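Local coordinates for exopolygalacturonase (Yersinia enterocolitica, PDB 2UVF), which probably hydrolyses pectic polygalacturonan from the chain end as a family 28 glycoside hydrolase, and binds digalacturonic acid, at residues 58-63 with 67-72. Residues are numbered along the deposited sequence; the frame is centred on the assembly and turned at random.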
# COMPACT_ATOMS: atom_id res chain seq x y z
N LYS A 58 6.51 -7.66 16.32
CA LYS A 58 5.70 -8.80 15.89
C LYS A 58 4.64 -9.28 16.90
O LYS A 58 4.90 -9.44 18.11
CB LYS A 58 6.60 -9.97 15.50
CG LYS A 58 7.37 -9.72 14.20
CD LYS A 58 8.22 -10.93 13.76
CE LYS A 58 7.38 -12.14 13.33
NZ LYS A 58 6.54 -11.82 12.15
N ALA A 59 3.43 -9.47 16.39
CA ALA A 59 2.40 -10.24 17.07
C ALA A 59 2.48 -11.63 16.46
O ALA A 59 2.80 -11.74 15.28
CB ALA A 59 1.03 -9.62 16.82
N PRO A 60 2.20 -12.69 17.26
CA PRO A 60 2.27 -14.06 16.76
C PRO A 60 1.09 -14.48 15.87
O PRO A 60 0.13 -13.72 15.70
CB PRO A 60 2.29 -14.91 18.04
CG PRO A 60 1.62 -14.10 19.06
CD PRO A 60 1.83 -12.65 18.69
N GLU A 61 1.17 -15.70 15.34
CA GLU A 61 0.11 -16.25 14.48
C GLU A 61 -1.25 -16.32 15.19
O GLU A 61 -2.29 -16.05 14.59
CB GLU A 61 0.52 -17.64 14.02
CG GLU A 61 -0.34 -18.25 12.95
CD GLU A 61 0.25 -19.54 12.44
OE1 GLU A 61 0.50 -20.45 13.27
OE2 GLU A 61 0.48 -19.66 11.22
N ASP A 62 -1.22 -16.68 16.47
CA ASP A 62 -2.41 -16.93 17.27
C ASP A 62 -2.47 -15.90 18.39
O ASP A 62 -1.67 -15.95 19.33
CB ASP A 62 -2.33 -18.36 17.83
CG ASP A 62 -3.48 -18.71 18.78
OD1 ASP A 62 -4.52 -18.00 18.84
OD2 ASP A 62 -3.33 -19.73 19.49
N THR A 63 -3.42 -14.97 18.27
CA THR A 63 -3.55 -13.87 19.23
C THR A 63 -4.83 -14.01 20.05
O THR A 63 -5.27 -13.06 20.69
CB THR A 63 -3.53 -12.48 18.51
OG1 THR A 63 -4.67 -12.36 17.66
CG2 THR A 63 -2.27 -12.29 17.68
N VAL A 67 -4.96 -9.42 24.18
CA VAL A 67 -5.97 -8.39 23.94
C VAL A 67 -5.38 -6.98 23.75
O VAL A 67 -6.09 -6.06 23.37
CB VAL A 67 -7.10 -8.39 25.04
CG1 VAL A 67 -7.87 -9.68 25.02
CG2 VAL A 67 -6.52 -8.11 26.44
N ASP A 68 -4.07 -6.86 23.99
CA ASP A 68 -3.36 -5.57 23.97
C ASP A 68 -1.86 -5.78 24.19
O ASP A 68 -1.41 -6.90 24.42
CB ASP A 68 -3.93 -4.65 25.06
CG ASP A 68 -4.03 -3.20 24.60
OD1 ASP A 68 -3.29 -2.77 23.69
OD2 ASP A 68 -4.86 -2.48 25.18
N TYR A 69 -1.10 -4.69 24.10
CA TYR A 69 0.34 -4.67 24.41
C TYR A 69 0.66 -3.42 25.22
O TYR A 69 0.01 -2.38 25.02
CB TYR A 69 1.18 -4.67 23.13
CG TYR A 69 1.24 -6.00 22.43
CD1 TYR A 69 2.25 -6.92 22.71
CD2 TYR A 69 0.29 -6.33 21.46
CE1 TYR A 69 2.30 -8.16 22.06
CE2 TYR A 69 0.33 -7.56 20.80
CZ TYR A 69 1.33 -8.47 21.11
OH TYR A 69 1.36 -9.67 20.43
N GLN A 70 1.64 -3.51 26.13
CA GLN A 70 2.01 -2.39 27.00
C GLN A 70 3.47 -2.03 26.80
O GLN A 70 4.31 -2.91 26.68
CB GLN A 70 1.80 -2.74 28.47
CG GLN A 70 0.38 -3.06 28.89
CD GLN A 70 0.22 -3.10 30.41
OE1 GLN A 70 1.20 -3.07 31.16
NE2 GLN A 70 -1.03 -3.19 30.87
N ILE A 71 3.76 -0.73 26.82
CA ILE A 71 5.08 -0.22 26.41
C ILE A 71 5.78 0.53 27.55
O ILE A 71 5.21 1.43 28.14
CB ILE A 71 4.99 0.64 25.10
CG1 ILE A 71 4.72 -0.26 23.89
CG2 ILE A 71 6.26 1.42 24.86
CD1 ILE A 71 3.26 -0.61 23.66
N PHE A 72 7.02 0.14 27.84
CA PHE A 72 7.79 0.69 28.95
C PHE A 72 9.12 1.24 28.47
O PHE A 72 9.84 0.57 27.73
CB PHE A 72 8.08 -0.39 30.01
CG PHE A 72 6.90 -1.26 30.36
CD1 PHE A 72 6.11 -0.97 31.46
CD2 PHE A 72 6.62 -2.40 29.61
CE1 PHE A 72 5.03 -1.78 31.81
CE2 PHE A 72 5.54 -3.21 29.95
CZ PHE A 72 4.75 -2.89 31.06
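Tyr69 reaches from its strand to CA and CB of Ala59 and the ring CD of Pro60, a small side-chain packing contact between the two sheets of the fibronectin type III domain, made where segment 58-63, following strand 53-58, leads from one sheet to the other. No hydrogen bond joins the segments, and the nearest CA atoms, those of Ala59 and Tyr69, stand 9.4 Å apart, so the long phenol ring does the bridging.

With CG anti to its carbonyl carbon and beside the backbone N (chi1 -75°), the ring extends from the strand toward the loop. Its hydroxyl end does the touching: Tyr69 OH lies 3.5 Å from Pro60 CD and 3.6 Å from Ala59 CB, while the carbonyl of Lys58 is more distant, its O 4.2 Å from Tyr69 OH. Pro60 approaches from the opposite direction and offers the CD methylene beside its ring nitrogen. The methyl of Ala59 sits oblique to the aromatic ring, with CB 4.5 Å from Tyr69 CZ. This small methyl suits its buried place, lying close to the phenol hydroxyl with the backbone CA equally near; proline suits its more exposed neighbour, where its ring restricts the backbone as the chain turns away from the strand.

Within the strand, Tyr69 N lies 2.9 Å from its acceptor Asp68 OD1, on the anti side and 27° out of the carboxylate plane, and Asp68 OD2 takes a second bond from Ser82 OG. Val67 and Asp68 together face Gln133 in a classic beta bulge. Strand 66-73 is an inner strand, between 76-80 and 125-134, while Trp57 of strand 53-58 meets the Tyr69 ring with planes at about 55°, and Val111 and Gln113 pack against Ala59.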